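Local atomic coordinates of flagellar protein FlgA (Thermotoga maritima, PDB entry 3FRN), a protein that probably acts in the periplasm as a chaperone for assembly of the P-ring of the flagellar basal body. Residues A[157-165]-A[179-188]; A[206-217]-A[229-239]. All coordinates share one frame; numbering follows the deposited sequence.

Contact 1: residues A[157-165]-A[179-188]; sequences VIKEEDVRL and FDVSEVVGKI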
loop_
_atom_site.group_PDB
_atom_site.type_symbol
_atom_site.label_atom_id
_atom_site.label_comp_id
_atom_site.label_asym_id
_atom_site.label_seq_id
_atom_site.Cartn_x
_atom_site.Cartn_y
_atom_site.Cartn_z
ATOM N N VAL A 157 -1.379 18.929 17.891
ATOM C CA VAL A 157 -0.077 18.282 17.721
ATOM C C VAL A 157 -0.230 16.787 17.979
ATOM O O VAL A 157 -0.809 16.391 18.986
ATOM C CB VAL A 157 0.990 18.876 18.692
ATOM C CG1 VAL A 157 2.247 17.996 18.776
ATOM C CG2 VAL A 157 1.356 20.292 18.287
ATOM N N ILE A 158 0.276 15.963 17.068
ATOM C CA ILE A 158 0.310 14.519 17.283
ATOM C C ILE A 158 1.399 14.162 18.291
ATOM O O ILE A 158 2.556 14.549 18.127
ATOM C CB ILE A 158 0.596 13.739 15.974
ATOM C CG1 ILE A 158 -0.235 14.277 14.796
ATOM C CG2 ILE A 158 0.426 12.226 16.191
ATOM C CD1 ILE A 158 -1.673 13.855 14.787
ATOM N N LYS A 159 1.021 13.431 19.336
ATOM C CA LYS A 159 1.990 12.870 20.275
ATOM C C LYS A 159 1.896 11.347 20.302
ATOM O O LYS A 159 0.943 10.772 19.771
ATOM C CB LYS A 159 1.840 13.467 21.682
ATOM C CG LYS A 159 0.413 13.696 22.177
ATOM C CD LYS A 159 -0.034 15.146 21.970
ATOM C CE LYS A 159 -0.805 15.689 23.168
ATOM N NZ LYS A 159 -1.810 14.736 23.719
ATOM N N GLU A 160 2.888 10.702 20.917
ATOM C CA GLU A 160 3.001 9.235 20.927
ATOM C C GLU A 160 1.760 8.529 21.474
ATOM O O GLU A 160 1.488 7.382 21.133
ATOM C CB GLU A 160 4.235 8.797 21.720
ATOM C CG GLU A 160 5.526 9.471 21.279
ATOM C CD GLU A 160 6.771 8.806 21.842
ATOM O OE1 GLU A 160 7.662 8.453 21.037
ATOM O OE2 GLU A 160 6.866 8.638 23.082
ATOM N N GLU A 161 1.007 9.238 22.312
ATOM C CA GLU A 161 -0.206 8.709 22.924
ATOM C C GLU A 161 -1.393 8.691 21.962
ATOM O O GLU A 161 -2.391 8.014 22.210
ATOM C CB GLU A 161 -0.563 9.532 24.165
ATOM C CG GLU A 161 -1.109 8.704 25.312
ATOM C CD GLU A 161 -0.050 7.812 25.946
ATOM O OE1 GLU A 161 -0.406 6.718 26.438
ATOM O OE2 GLU A 161 1.139 8.202 25.954
ATOM N N ASP A 162 -1.284 9.441 20.872
ATOM C CA ASP A 162 -2.385 9.563 19.931
ATOM C C ASP A 162 -2.384 8.416 18.927
ATOM O O ASP A 162 -3.409 8.114 18.313
ATOM C CB ASP A 162 -2.321 10.909 19.195
ATOM C CG ASP A 162 -2.283 12.110 20.144
ATOM O OD1 ASP A 162 -2.450 11.931 21.372
ATOM O OD2 ASP A 162 -2.087 13.244 19.655
ATOM N N VAL A 163 -1.231 7.777 18.755
ATOM C CA VAL A 163 -1.063 6.833 17.655
ATOM C C VAL A 163 -0.572 5.447 18.063
ATOM O O VAL A 163 0.165 5.287 19.043
ATOM C CB VAL A 163 -0.148 7.407 16.530
ATOM C CG1 VAL A 163 -0.813 8.594 15.835
ATOM C CG2 VAL A 163 1.220 7.800 17.073
ATOM N N ARG A 164 -1.011 4.446 17.307
ATOM C CA ARG A 164 -0.472 3.102 17.404
ATOM C C ARG A 164 -0.101 2.610 16.007
ATOM O O ARG A 164 -0.368 3.278 15.007
ATOM C CB ARG A 164 -1.475 2.149 18.066
ATOM C CG ARG A 164 -2.731 1.903 17.249
ATOM C CD ARG A 164 -3.612 0.827 17.853
ATOM N NE ARG A 164 -4.913 0.811 17.189
ATOM C CZ ARG A 164 -5.986 1.468 17.618
ATOM N NH1 ARG A 164 -5.929 2.184 18.733
ATOM N NH2 ARG A 164 -7.123 1.402 16.938
ATOM N N LEU A 165 0.515 1.436 15.957
ATOM C CA LEU A 165 0.945 0.829 14.714
ATOM C C LEU A 165 0.012 -0.339 14.391
ATOM O O LEU A 165 -0.326 -1.135 15.272
ATOM C CB LEU A 165 2.386 0.348 14.869
ATOM C CG LEU A 165 3.372 0.520 13.717
ATOM C CD1 LEU A 165 3.801 1.976 13.546
ATOM C CD2 LEU A 165 4.578 -0.362 13.972
ATOM N N PHE A 179 5.111 4.917 8.481
ATOM C CA PHE A 179 5.527 3.567 8.860
ATOM C C PHE A 179 6.192 3.547 10.229
ATOM O O PHE A 179 6.712 2.522 10.671
ATOM C CB PHE A 179 6.440 2.975 7.776
ATOM C CG PHE A 179 5.859 3.072 6.389
ATOM C CD1 PHE A 179 4.880 2.181 5.968
ATOM C CD2 PHE A 179 6.266 4.070 5.519
ATOM C CE1 PHE A 179 4.332 2.277 4.698
ATOM C CE2 PHE A 179 5.717 4.172 4.248
ATOM C CZ PHE A 179 4.749 3.273 3.839
ATOM N N ASP A 180 6.146 4.694 10.901
ATOM C CA ASP A 180 6.818 4.886 12.174
ATOM C C ASP A 180 6.147 6.024 12.926
ATOM O O ASP A 180 5.791 7.047 12.339
ATOM C CB ASP A 180 8.295 5.215 11.945
ATOM C CG ASP A 180 9.179 4.789 13.101
ATOM O OD1 ASP A 180 8.761 3.913 13.891
ATOM O OD2 ASP A 180 10.304 5.322 13.211
ATOM N N VAL A 181 5.967 5.836 14.229
ATOM C CA VAL A 181 5.443 6.879 15.102
ATOM C C VAL A 181 6.360 8.108 15.034
ATOM O O VAL A 181 5.892 9.249 14.977
ATOM C CB VAL A 181 5.283 6.343 16.555
ATOM C CG1 VAL A 181 5.095 7.467 17.557
ATOM C CG2 VAL A 181 4.114 5.373 16.629
ATOM N N SER A 182 7.666 7.848 14.980
ATOM C CA SER A 182 8.695 8.880 14.876
ATOM C C SER A 182 8.565 9.798 13.649
ATOM O O SER A 182 9.121 10.899 13.633
ATOM C CB SER A 182 10.074 8.227 14.890
ATOM O OG SER A 182 11.080 9.176 14.602
ATOM N N GLU A 183 7.837 9.340 12.633
ATOM C CA GLU A 183 7.599 10.143 11.436
ATOM C C GLU A 183 6.476 11.159 11.630
ATOM O O GLU A 183 6.430 12.172 10.934
ATOM C CB GLU A 183 7.251 9.253 10.245
ATOM C CG GLU A 183 8.359 8.334 9.785
ATOM C CD GLU A 183 7.888 7.317 8.749
ATOM O OE1 GLU A 183 8.448 6.203 8.715
ATOM O OE2 GLU A 183 6.959 7.626 7.970
ATOM N N VAL A 184 5.574 10.887 12.571
ATOM C CA VAL A 184 4.370 11.704 12.738
ATOM C C VAL A 184 4.338 12.563 14.007
ATOM O O VAL A 184 3.637 13.572 14.042
ATOM C CB VAL A 184 3.086 10.855 12.708
ATOM C CG1 VAL A 184 2.031 11.553 11.885
ATOM C CG2 VAL A 184 3.361 9.492 12.123
ATOM N N VAL A 185 5.065 12.164 15.051
ATOM C CA VAL A 185 5.072 12.950 16.296
ATOM C C VAL A 185 5.675 14.337 16.089
ATOM O O VAL A 185 6.757 14.479 15.510
ATOM C CB VAL A 185 5.770 12.233 17.487
ATOM C CG1 VAL A 185 4.860 11.165 18.054
ATOM C CG2 VAL A 185 7.133 11.654 17.084
ATOM N N GLY A 186 4.955 15.352 16.559
ATOM C CA GLY A 186 5.354 16.731 16.359
ATOM C C GLY A 186 4.590 17.388 15.228
ATOM O O GLY A 186 4.570 18.615 15.125
ATOM N N LYS A 187 3.962 16.575 14.380
ATOM C CA LYS A 187 3.175 17.086 13.266
ATOM C C LYS A 187 1.864 17.657 13.771
ATOM O O LYS A 187 1.373 17.270 14.827
ATOM C CB LYS A 187 2.889 15.993 12.231
ATOM C CG LYS A 187 4.102 15.512 11.436
ATOM C CD LYS A 187 4.291 16.292 10.154
ATOM C CE LYS A 187 5.555 15.849 9.418
ATOM N NZ LYS A 187 5.401 14.534 8.725
ATOM N N ILE A 188 1.302 18.568 12.988
ATOM C CA ILE A 188 0.075 19.267 13.332
ATOM C C ILE A 188 -1.036 18.796 12.390
ATOM O O ILE A 188 -0.885 18.853 11.178
ATOM C CB ILE A 188 0.299 20.810 13.250
ATOM C CG1 ILE A 188 1.274 21.247 14.349
ATOM C CG2 ILE A 188 -1.011 21.579 13.366
ATOM C CD1 ILE A 188 1.819 22.631 14.174
#

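Contact 2: residues A[206-217]-A[229-239]; sequences DPPDVVKGQVVP and TFVEVLENGYL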
loop_
_atom_site.group_PDB
_atom_site.type_symbol
_atom_site.label_atom_id
_atom_site.label_comp_id
_atom_site.label_asym_id
_atom_site.label_seq_id
_atom_site.Cartn_x
_atom_site.Cartn_y
_atom_site.Cartn_z
ATOM N N ASP A 206 3.899 20.045 8.984
ATOM C CA ASP A 206 5.024 20.240 9.878
ATOM C C ASP A 206 4.775 21.402 10.840
ATOM O O ASP A 206 4.005 22.314 10.525
ATOM C CB ASP A 206 6.292 20.467 9.055
ATOM C CG ASP A 206 6.794 19.192 8.394
ATOM O OD1 ASP A 206 7.792 18.624 8.889
ATOM O OD2 ASP A 206 6.191 18.751 7.389
ATOM N N PRO A 207 5.393 21.359 12.037
ATOM C CA PRO A 207 5.354 22.513 12.943
ATOM C C PRO A 207 6.056 23.732 12.334
ATOM O O PRO A 207 7.034 23.569 11.597
ATOM C CB PRO A 207 6.114 22.015 14.178
ATOM C CG PRO A 207 6.962 20.887 13.683
ATOM C CD PRO A 207 6.142 20.231 12.618
ATOM N N PRO A 208 5.541 24.945 12.606
ATOM C CA PRO A 208 6.111 26.180 12.040
ATOM C C PRO A 208 7.455 26.509 12.659
ATOM O O PRO A 208 7.701 26.142 13.802
ATOM C CB PRO A 208 5.080 27.255 12.406
ATOM C CG PRO A 208 3.857 26.515 12.841
ATOM C CD PRO A 208 4.359 25.232 13.432
ATOM N N ASP A 209 8.323 27.183 11.909
ATOM C CA ASP A 209 9.669 27.478 12.409
ATOM C C ASP A 209 9.658 28.621 13.429
ATOM O O ASP A 209 10.545 28.722 14.273
ATOM C CB ASP A 209 10.613 27.770 11.244
ATOM C CG ASP A 209 10.582 26.679 10.184
ATOM O OD1 ASP A 209 10.289 25.518 10.524
ATOM O OD2 ASP A 209 10.851 26.979 9.005
ATOM N N VAL A 210 8.657 29.492 13.319
ATOM C CA VAL A 210 8.321 30.461 14.366
ATOM C C VAL A 210 6.814 30.447 14.635
ATOM O O VAL A 210 6.009 30.206 13.740
ATOM C CB VAL A 210 8.766 31.925 14.040
ATOM C CG1 VAL A 210 10.281 32.038 13.888
ATOM C CG2 VAL A 210 8.046 32.462 12.817
ATOM N N VAL A 211 6.436 30.694 15.880
ATOM C CA VAL A 211 5.024 30.762 16.220
ATOM C C VAL A 211 4.614 32.197 16.527
ATOM O O VAL A 211 5.455 33.037 16.861
ATOM C CB VAL A 211 4.653 29.817 17.393
ATOM C CG1 VAL A 211 4.932 28.367 17.019
ATOM C CG2 VAL A 211 5.400 30.196 18.668
ATOM N N LYS A 212 3.321 32.470 16.390
ATOM C CA LYS A 212 2.752 33.762 16.739
ATOM C C LYS A 212 3.062 34.067 18.204
ATOM O O LYS A 212 2.760 33.259 19.087
ATOM C CB LYS A 212 1.240 33.728 16.503
ATOM C CG LYS A 212 0.561 35.070 16.570
ATOM C CD LYS A 212 -0.959 34.937 16.642
ATOM C CE LYS A 212 -1.586 36.283 17.035
ATOM N NZ LYS A 212 -3.028 36.156 17.429
ATOM N N GLY A 213 3.692 35.214 18.453
ATOM C CA GLY A 213 3.962 35.664 19.818
ATOM C C GLY A 213 5.333 35.300 20.361
ATOM O O GLY A 213 5.711 35.735 21.455
ATOM N N GLN A 214 6.076 34.503 19.599
ATOM C CA GLN A 214 7.419 34.056 19.978
ATOM C C GLN A 214 8.431 35.204 19.915
ATOM O O GLN A 214 8.313 36.090 19.072
ATOM C CB GLN A 214 7.857 32.929 19.043
ATOM C CG GLN A 214 9.087 32.138 19.462
ATOM C CD GLN A 214 9.468 31.102 18.413
ATOM O OE1 GLN A 214 8.628 30.653 17.636
ATOM N NE2 GLN A 214 10.742 30.726 18.383
ATOM N N VAL A 215 9.411 35.191 20.817
ATOM C CA VAL A 215 10.510 36.156 20.768
ATOM C C VAL A 215 11.696 35.571 20.004
ATOM O O VAL A 215 12.245 34.521 20.381
ATOM C CB VAL A 215 10.959 36.609 22.178
ATOM C CG1 VAL A 215 12.245 37.439 22.106
ATOM C CG2 VAL A 215 9.864 37.424 22.838
ATOM N N VAL A 216 12.075 36.247 18.921
ATOM C CA VAL A 216 13.251 35.856 18.150
ATOM C C VAL A 216 14.170 37.058 17.934
ATOM O O VAL A 216 13.696 38.195 17.914
ATOM C CB VAL A 216 12.876 35.201 16.780
ATOM C CG1 VAL A 216 12.461 33.741 16.971
ATOM C CG2 VAL A 216 11.795 35.995 16.054
ATOM N N PRO A 217 15.489 36.814 17.803
ATOM C CA PRO A 217 16.400 37.862 17.349
ATOM C C PRO A 217 16.056 38.342 15.940
ATOM O O PRO A 217 15.483 37.594 15.155
ATOM C CB PRO A 217 17.765 37.168 17.353
ATOM C CG PRO A 217 17.615 36.032 18.297
ATOM C CD PRO A 217 16.212 35.567 18.105
ATOM N N THR A 229 18.230 43.441 17.244
ATOM C CA THR A 229 17.259 43.420 18.349
ATOM C C THR A 229 16.383 42.159 18.414
ATOM O O THR A 229 16.467 41.293 17.548
ATOM C CB THR A 229 16.341 44.668 18.293
ATOM O OG1 THR A 229 15.592 44.773 19.510
ATOM C CG2 THR A 229 15.377 44.593 17.102
ATOM N N PHE A 230 15.547 42.071 19.449
ATOM C CA PHE A 230 14.546 41.006 19.581
ATOM C C PHE A 230 13.159 41.519 19.177
ATOM O O PHE A 230 12.812 42.665 19.462
ATOM C CB PHE A 230 14.500 40.474 21.019
ATOM C CG PHE A 230 15.771 39.802 21.466
ATOM C CD1 PHE A 230 16.784 40.534 22.082
ATOM C CD2 PHE A 230 15.953 38.435 21.278
ATOM C CE1 PHE A 230 17.958 39.915 22.494
ATOM C CE2 PHE A 230 17.125 37.808 21.688
ATOM C CZ PHE A 230 18.128 38.549 22.298
ATOM N N VAL A 231 12.371 40.677 18.511
ATOM C CA VAL A 231 11.014 41.059 18.096
ATOM C C VAL A 231 9.964 40.033 18.512
ATOM O O VAL A 231 10.301 38.907 18.884
ATOM C CB VAL A 231 10.904 41.284 16.568
ATOM C CG1 VAL A 231 11.716 42.498 16.131
ATOM C CG2 VAL A 231 11.319 40.030 15.802
ATOM N N GLU A 232 8.692 40.434 18.442
ATOM C CA GLU A 232 7.584 39.518 18.697
ATOM C C GLU A 232 6.761 39.276 17.439
ATOM O O GLU A 232 6.208 40.212 16.856
ATOM C CB GLU A 232 6.681 40.016 19.821
ATOM C CG GLU A 232 5.862 38.897 20.451
ATOM C CD GLU A 232 4.631 39.382 21.195
ATOM O OE1 GLU A 232 3.979 38.523 21.855
ATOM O OE2 GLU A 232 4.309 40.610 21.127
ATOM N N VAL A 233 6.666 38.004 17.060
ATOM C CA VAL A 233 6.031 37.566 15.815
ATOM C C VAL A 233 4.497 37.671 15.844
ATOM O O VAL A 233 3.857 37.271 16.821
ATOM C CB VAL A 233 6.452 36.119 15.473
ATOM C CG1 VAL A 233 6.422 35.913 13.999
ATOM C CG2 VAL A 233 7.863 35.823 15.969
ATOM N N LEU A 234 3.920 38.212 14.768
ATOM C CA LEU A 234 2.464 38.447 14.671
ATOM C C LEU A 234 1.719 37.248 14.078
ATOM O O LEU A 234 0.499 37.146 14.202
ATOM C CB LEU A 234 2.186 39.714 13.839
ATOM C CG LEU A 234 0.831 40.428 13.647
ATOM C CD1 LEU A 234 -0.030 39.812 12.525
ATOM C CD2 LEU A 234 0.041 40.575 14.954
ATOM N N GLU A 235 2.459 36.352 13.424
ATOM C CA GLU A 235 1.884 35.177 12.770
ATOM C C GLU A 235 2.802 33.977 12.971
ATOM O O GLU A 235 3.979 34.132 13.303
ATOM C CB GLU A 235 1.732 35.421 11.267
ATOM C CG GLU A 235 0.702 36.456 10.860
ATOM C CD GLU A 235 1.151 37.279 9.661
ATOM O OE1 GLU A 235 2.365 37.285 9.362
ATOM O OE2 GLU A 235 0.291 37.926 9.024
ATOM N N ASN A 236 2.268 32.779 12.751
ATOM C CA ASN A 236 3.099 31.584 12.649
ATOM C C ASN A 236 3.834 31.619 11.312
ATOM O O ASN A 236 3.357 32.236 10.366
ATOM C CB ASN A 236 2.242 30.329 12.783
ATOM C CG ASN A 236 1.679 30.161 14.183
ATOM O OD1 ASN A 236 2.179 29.357 14.970
ATOM N ND2 ASN A 236 0.644 30.933 14.510
ATOM N N GLY A 237 5.008 30.999 11.228
ATOM C CA GLY A 237 5.798 31.094 9.997
ATOM C C GLY A 237 6.839 30.016 9.773
ATOM O O GLY A 237 7.355 29.409 10.716
ATOM N N TYR A 238 7.151 29.778 8.505
ATOM C CA TYR A 238 8.163 28.787 8.139
ATOM C C TYR A 238 9.370 29.549 7.601
ATOM O O TYR A 238 9.259 30.746 7.352
ATOM C CB TYR A 238 7.605 27.802 7.083
ATOM C CG TYR A 238 6.457 26.928 7.587
ATOM C CD1 TYR A 238 6.709 25.748 8.277
ATOM C CD2 TYR A 238 5.131 27.288 7.381
ATOM C CE1 TYR A 238 5.688 24.951 8.751
ATOM C CE2 TYR A 238 4.094 26.497 7.855
ATOM C CZ TYR A 238 4.382 25.328 8.531
ATOM O OH TYR A 238 3.367 24.532 8.996
ATOM N N LEU A 239 10.503 28.905 7.455
ATOM C CA LEU A 239 11.648 29.464 6.778
ATOM C C LEU A 239 11.319 30.087 5.470
ATOM O O LEU A 239 10.646 29.499 4.717
ATOM C CB LEU A 239 12.590 28.336 6.487
ATOM C CG LEU A 239 13.900 28.461 7.214
ATOM C CD1 LEU A 239 14.680 29.576 6.515
ATOM C CD2 LEU A 239 13.665 28.727 8.714
#

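Contact 1: residues A[157-165]-A[179-188]
Ile-158 and the turn Val-184 to Lys-187 meet in a contact that is part backbone pairing, part apolar packing, within the SAF domain, where residues 157-165 run into strand 163-169 and residues 179-188 carry a short, weakly bonded helical turn at 181-184. Two straight backbone bonds fix the pairing: Ile-158 N gives to Lys-187 O (2.8 Å), and Ile-158 O accepts from Gly-186 N (3.0 Å) in its carbonyl plane. Gly-186 occupies the third position of a type II turn, where its positive phi of 100° would jam a CB against the preceding carbonyl. The side chain of Ile-158 lies over the same turn, its CG1 3.4 Å from Lys-187 O and its CB 3.6 Å from Val-184 O. Val-185 CG1, turned anti to its own carbonyl carbon, reaches the start of Glu-160, 3.5 Å from Glu-160 N and close to Glu-160 CG. Farther along, the side chains of Val-163 and Val-181 pass one another running opposite ways, CG2 to CG2 at 3.8 Å; Val-146 and Leu-148 of strand 132-148 also touch Val-163. Asp-162 holds the opening bend from within, its OD2 taking Lys-159 N from above the carboxylate plane. The glycine-containing type II turn and the single bridge Val-157 to Ile-188 thus join the segment leading into strand 163-169 to the one leaving the helical turn, inside the SAF domain.

Contact 2: residues A[206-217]-A[229-239]
Val-216 and Val-231 form the central hydrogen-bonded pair of an antiparallel beta hairpin, strands 215-219 and 229-233, whose partners continue past the strands to a classic beta bulge at Asp-209, Val-210 and Gly-237. On the face of Val-216 and Val-231, Val-216 CG2 packs on Val-231 CG2 (4.1 Å) and also reaches Val-233 CG2 (3.9 Å). The other face carries the Phe-230 ring, with Val-215 CG1 meeting its CD2 and Pro-217 CG its CE2, both approaching obliquely. Val-233 fills the bend of the type II turn Val-211 to Gln-214: its CB meets Val-211 O, its CG2 comes to 3.1 Å from Gln-214 O, and CG1, anti to the backbone N (chi1 -151°), reaches Val-210 CG2. Gly-213 N ties the turn to the facing segment through Val-233 O. Farther out, the long Lys-212 chain runs over Leu-234 O, while the amide of Asn-236 sits against Val-211 and Lys-212. The Tyr-238 ring lies along the chain at Pro-207 and Pro-208, with Pro-208 CB over one face and Tyr-238 CE1 3.5 Å from Pro-208 CA. Its hydroxyl donates to Asp-206 O over 2.8 Å; that oxygen lies in the ring plane, at the edge, while the donor is tilted 27° from the carbonyl plane. A leucine in place of Tyr-238 would probably leave Asp-206 O without its hydroxyl mate and open a gap beside Pro-208. At the bulge, Gly-237 leaves room for Val-210: a CB there would lie only 3.2 Å from Val-210 CG2.

Contact 1 comes first along the chain and is complete before contact 2 begins; their centres lie 24 Å apart, both on the same side of the centre of this elongated molecule. Strand 163-169 of contact 1 belongs to an antiparallel sheet with strand 132-148, whereas the hairpin of contact 2 belongs to the sheet formed by strands 215-219, 229-233, 242-246, 253-259 and 263-266, so the two share no strand. They touch where residues 206-208 pass the end of 179-188: Ile-188 CD1 packs on Pro-208 CD (3.7 Å), and Gly-186 O on Pro-207 CD. Both belong to the C-terminal P-ring chaperone region, and the proline-bearing segment 206-208 connects its two beta units, packed against residues 186-188.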